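Long-range contacts in glycine betaine/carnitine/choline ABC transporter (Staphylococcus aureus subsp. aureus Mu50, PDB 3O66), which probably serves as the substrate-binding component of an ABC transporter, capturing glycine betaine, carnitine or choline for uptake into the cell: residues Tyr110-Thr115 with Gly246-Ser251; Lys141-Gly146 with Lys189-Leu194. All blocks are in the same frame, centred on the assembly; numbering follows the deposited sequence.

Contact 1: Tyr110-Thr115 with Gly246-Ser251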
# COMPACT_ATOMS: atom_id res chain seq x y z
N TYR A 110 7.41 -0.94 -5.45
CA TYR A 110 7.46 -2.40 -5.23
C TYR A 110 6.63 -3.20 -6.26
O TYR A 110 6.92 -4.37 -6.52
CB TYR A 110 6.94 -2.71 -3.84
CG TYR A 110 7.88 -2.29 -2.74
CD1 TYR A 110 9.19 -2.79 -2.70
CD2 TYR A 110 7.45 -1.41 -1.74
CE1 TYR A 110 10.04 -2.41 -1.68
CE2 TYR A 110 8.29 -1.01 -0.71
CZ TYR A 110 9.59 -1.51 -0.70
OH TYR A 110 10.41 -1.14 0.31
N GLY A 111 5.57 -2.57 -6.78
CA GLY A 111 4.72 -3.20 -7.80
C GLY A 111 3.27 -3.30 -7.37
O GLY A 111 2.42 -3.75 -8.14
N PHE A 112 2.97 -2.85 -6.15
CA PHE A 112 1.58 -2.80 -5.69
C PHE A 112 1.15 -1.36 -5.31
O PHE A 112 1.98 -0.49 -5.10
CB PHE A 112 1.36 -3.76 -4.50
CG PHE A 112 2.09 -3.37 -3.21
CD1 PHE A 112 1.44 -2.61 -2.23
CD2 PHE A 112 3.39 -3.80 -2.96
CE1 PHE A 112 2.08 -2.27 -1.04
CE2 PHE A 112 4.06 -3.46 -1.78
CZ PHE A 112 3.40 -2.71 -0.80
N ALA A 113 -0.17 -1.17 -5.27
CA ALA A 113 -0.82 0.03 -4.71
C ALA A 113 -1.77 -0.38 -3.57
O ALA A 113 -2.48 -1.40 -3.67
CB ALA A 113 -1.56 0.78 -5.80
N ASN A 114 -1.75 0.41 -2.50
CA ASN A 114 -2.61 0.24 -1.34
C ASN A 114 -3.56 1.43 -1.29
O ASN A 114 -3.20 2.51 -0.79
CB ASN A 114 -1.78 0.13 -0.06
CG ASN A 114 -2.61 -0.29 1.14
OD1 ASN A 114 -3.85 -0.30 1.09
ND2 ASN A 114 -1.94 -0.63 2.23
N THR A 115 -4.72 1.23 -1.91
CA THR A 115 -5.69 2.28 -2.10
C THR A 115 -7.09 1.81 -1.68
O THR A 115 -7.34 0.61 -1.56
CB THR A 115 -5.74 2.72 -3.59
OG1 THR A 115 -6.78 3.70 -3.76
CG2 THR A 115 -6.01 1.51 -4.54
N GLY A 246 9.30 -3.63 -8.41
CA GLY A 246 8.45 -4.51 -9.23
C GLY A 246 8.21 -5.93 -8.73
O GLY A 246 7.44 -6.68 -9.33
N LYS A 247 8.85 -6.33 -7.63
CA LYS A 247 8.78 -7.74 -7.17
C LYS A 247 7.56 -8.17 -6.33
O LYS A 247 7.42 -9.37 -5.96
CB LYS A 247 10.08 -8.16 -6.48
CG LYS A 247 11.37 -7.77 -7.20
CD LYS A 247 11.62 -8.50 -8.55
CE LYS A 247 12.63 -7.71 -9.43
NZ LYS A 247 14.05 -7.81 -8.88
N ILE A 248 6.70 -7.21 -5.99
CA ILE A 248 5.51 -7.52 -5.23
C ILE A 248 4.29 -6.95 -5.92
O ILE A 248 4.03 -5.72 -5.82
CB ILE A 248 5.60 -7.00 -3.76
CG1 ILE A 248 6.96 -7.39 -3.13
CG2 ILE A 248 4.44 -7.55 -2.93
CD1 ILE A 248 7.14 -6.91 -1.71
N SER A 249 3.56 -7.79 -6.66
CA SER A 249 2.32 -7.33 -7.29
C SER A 249 1.28 -7.05 -6.21
O SER A 249 1.48 -7.43 -5.07
CB SER A 249 1.77 -8.37 -8.25
OG SER A 249 1.41 -9.57 -7.59
N THR A 250 0.18 -6.40 -6.55
CA THR A 250 -0.91 -6.26 -5.58
C THR A 250 -1.44 -7.60 -5.04
O THR A 250 -1.63 -7.75 -3.82
CB THR A 250 -2.01 -5.37 -6.15
OG1 THR A 250 -1.40 -4.10 -6.47
CG2 THR A 250 -3.15 -5.13 -5.14
N SER A 251 -1.62 -8.57 -5.94
CA SER A 251 -2.05 -9.94 -5.58
C SER A 251 -1.06 -10.59 -4.60
O SER A 251 -1.44 -11.28 -3.66
CB SER A 251 -2.11 -10.81 -6.85
OG SER A 251 -3.11 -10.35 -7.75

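Contact 2: Lys141-Gly146 with Lys189-Leu194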
# COMPACT_ATOMS: atom_id res chain seq x y z
N LYS A 141 -28.42 0.15 -7.80
CA LYS A 141 -29.68 0.50 -7.14
C LYS A 141 -30.23 -0.64 -6.29
O LYS A 141 -30.98 -0.41 -5.36
CB LYS A 141 -30.74 0.92 -8.16
CG LYS A 141 -31.06 -0.17 -9.19
CD LYS A 141 -32.00 0.32 -10.28
CE LYS A 141 -31.89 -0.58 -11.51
NZ LYS A 141 -32.95 -0.23 -12.52
N ASP A 142 -29.83 -1.86 -6.62
CA ASP A 142 -30.30 -3.04 -5.91
C ASP A 142 -29.22 -3.63 -5.00
O ASP A 142 -29.40 -4.71 -4.42
CB ASP A 142 -30.78 -4.09 -6.94
CG ASP A 142 -31.92 -3.58 -7.81
OD1 ASP A 142 -32.85 -2.93 -7.27
OD2 ASP A 142 -31.89 -3.84 -9.04
N LEU A 143 -28.11 -2.92 -4.84
CA LEU A 143 -26.95 -3.47 -4.09
C LEU A 143 -26.71 -2.75 -2.75
O LEU A 143 -27.05 -1.59 -2.60
CB LEU A 143 -25.69 -3.42 -4.95
CG LEU A 143 -25.70 -4.30 -6.22
CD1 LEU A 143 -24.41 -4.14 -7.06
CD2 LEU A 143 -25.94 -5.77 -5.89
N ARG A 144 -26.11 -3.46 -1.79
CA ARG A 144 -25.71 -2.92 -0.49
C ARG A 144 -24.20 -2.62 -0.51
O ARG A 144 -23.38 -3.53 -0.74
CB ARG A 144 -26.02 -3.95 0.63
CG ARG A 144 -27.51 -4.34 0.73
CD ARG A 144 -27.69 -5.66 1.50
NE ARG A 144 -27.07 -6.77 0.77
CZ ARG A 144 -26.87 -7.99 1.27
NH1 ARG A 144 -27.26 -8.28 2.50
NH2 ARG A 144 -26.29 -8.92 0.53
N LEU A 145 -23.85 -1.34 -0.32
CA LEU A 145 -22.45 -0.87 -0.15
C LEU A 145 -22.04 -0.67 1.33
O LEU A 145 -22.77 -0.03 2.08
CB LEU A 145 -22.21 0.44 -0.90
CG LEU A 145 -20.82 1.10 -0.83
CD1 LEU A 145 -19.72 0.21 -1.46
CD2 LEU A 145 -20.85 2.47 -1.52
N GLY A 146 -20.89 -1.21 1.71
CA GLY A 146 -20.25 -0.91 3.01
C GLY A 146 -18.99 -0.09 2.74
O GLY A 146 -18.23 -0.41 1.82
N LYS A 189 -23.48 -9.92 4.00
CA LYS A 189 -24.14 -8.76 4.59
C LYS A 189 -23.98 -7.51 3.71
O LYS A 189 -24.75 -6.57 3.84
CB LYS A 189 -23.62 -8.47 6.01
CG LYS A 189 -24.09 -9.47 7.08
CD LYS A 189 -25.64 -9.38 7.28
CE LYS A 189 -26.15 -10.33 8.40
NZ LYS A 189 -25.71 -11.77 8.22
N LEU A 190 -23.00 -7.53 2.80
CA LEU A 190 -22.83 -6.49 1.80
C LEU A 190 -22.74 -7.14 0.42
O LEU A 190 -22.38 -8.31 0.30
CB LEU A 190 -21.52 -5.71 2.03
CG LEU A 190 -21.33 -4.98 3.36
CD1 LEU A 190 -19.92 -4.44 3.43
CD2 LEU A 190 -22.38 -3.87 3.53
N ASP A 191 -23.02 -6.37 -0.62
CA ASP A 191 -22.77 -6.82 -1.98
C ASP A 191 -21.48 -6.22 -2.52
O ASP A 191 -20.81 -6.82 -3.37
CB ASP A 191 -23.94 -6.43 -2.87
CG ASP A 191 -25.26 -7.04 -2.39
OD1 ASP A 191 -25.34 -8.29 -2.23
OD2 ASP A 191 -26.21 -6.27 -2.14
N VAL A 192 -21.16 -5.02 -2.04
CA VAL A 192 -19.98 -4.25 -2.46
C VAL A 192 -19.37 -3.57 -1.22
O VAL A 192 -20.11 -3.06 -0.34
CB VAL A 192 -20.37 -3.17 -3.51
CG1 VAL A 192 -19.12 -2.42 -4.02
CG2 VAL A 192 -21.11 -3.77 -4.69
N ALA A 193 -18.03 -3.54 -1.15
CA ALA A 193 -17.32 -2.90 -0.06
C ALA A 193 -16.29 -1.95 -0.66
O ALA A 193 -15.71 -2.25 -1.73
CB ALA A 193 -16.62 -3.94 0.83
N LEU A 194 -16.10 -0.81 -0.03
CA LEU A 194 -14.94 0.02 -0.33
C LEU A 194 -13.87 -0.33 0.71
O LEU A 194 -13.94 0.09 1.88
CB LEU A 194 -15.31 1.50 -0.24
CG LEU A 194 -14.17 2.46 -0.65
CD1 LEU A 194 -13.76 2.29 -2.15
CD2 LEU A 194 -14.65 3.84 -0.36

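Contact 1: Tyr110-Thr115 with Gly246-Ser251
The backbone of 110-115 passes close to the turn that leads into helix 250-261, with the CA atoms of G111 and G246 4.2 Å apart and those of F112 and T250 4.3 Å apart. The one strong hydrogen bond between them joins I248 N to Y110 O at 2.9 Å; it is nearly straight (167° at the hydrogen), with the donor above the carbonyl plane. Glycine suits position 111 because its phi of 122° would jam a CB against the preceding carbonyl oxygen, and that CB would also collide with I248 O. F112 holds its ring in the crowded position between backbone N and carbonyl carbon (chi1 67°), side by side with I248 and pointing the same way. Its CD2 lies 3.9 Å from I248 CG2, while I248 O sits at the ring edge, in plane, 3.5 Å from CD2. Apolar residues suit both buried places, and M253 of helix 250-261 touches both. In this periplasmic-binding-protein fold, 110-115 leads from the sheet of one lobe to that of the other. Helix 19-35 touches the Y110 and F112 side chains through I24, and Y110 OH bonds to G67 O. S249 occupies the N-cap, its OG taking E252 N. T250 OG1 lies 3.3 Å from F112 CA and accepts a weak hydrogen bond from A113 N at 3.4 Å; threonine offers a hydroxyl from the first turn.

Contact 2: Lys141-Gly146 with Lys189-Leu194
R144 and D191 form a side-on salt bridge at the point where two parallel neighbours, strands 144-148 and 192-196, enter the sheet of one lobe of the periplasmic-binding-protein fold. The guanidinium gives NE to D191 OD2 (3.1 Å) and NH2 to OD1 (3.0 Å), both bonds almost perfectly straight. Each oxygen lies in the guanidinium plane yet is approached from above the carboxylate plane, because the two flat groups are turned 51° apart. OD2 accepts a further bond from R144 N, through its anti lone pair, so one residue grips the aspartate by backbone and side chain together. Aspartate's short side chain keeps the carboxylate close to the backbone, where OD2 meets the R144 amide; arginine's chain, bent at chi3 (-64°), brings its head back alongside. K189 O lies over one guanidinium face, toward its rim, without a hydrogen bond to NH1; the positive charge should still favour it.

Outward from this pair, the bonds V192 N to R144 O, G146 N to V192 O and L194 N to G146 O give the alternation expected of parallel pairing, and D191 N is a second donor to R144 O. On one face of the sheet L145 CD1 packs on V192 CG1 at 3.7 Å, its CG anti to the backbone N (chi1 179°); F170 touches both residues. L143 crosses D191 obliquely, with CD2 against D191 CB, the apolar part of the acid, and CD1 near V192 CG2. On the other face, helix 181-186 covers L190 and A193. L190 lays its two methyls against the G146 backbone, CD2 near N and CD1 3.6 Å from G146 CA; glycine suits position 146, since a CB there would run into L190 CD1 as placed.

Contact 1 lies where the chain leaves one lobe for the other and contact 2 within the second lobe, their centres about 26 Å apart; contact 2 is nested in the chain between the two segments of contact 1. Contact 1 is the more central in the molecule but only partly buried. Contact 2 lies far from the centre of the chain yet is largely buried, pairing two strands of one sheet. Their chemistry follows: a loop against a helix start leaves contact 1 with one strong hydrogen bond, one weak bond and modest apolar packing, whereas contact 2 has parallel pairing, with charges at its partly exposed end. Both use glycine where a side chain would collide.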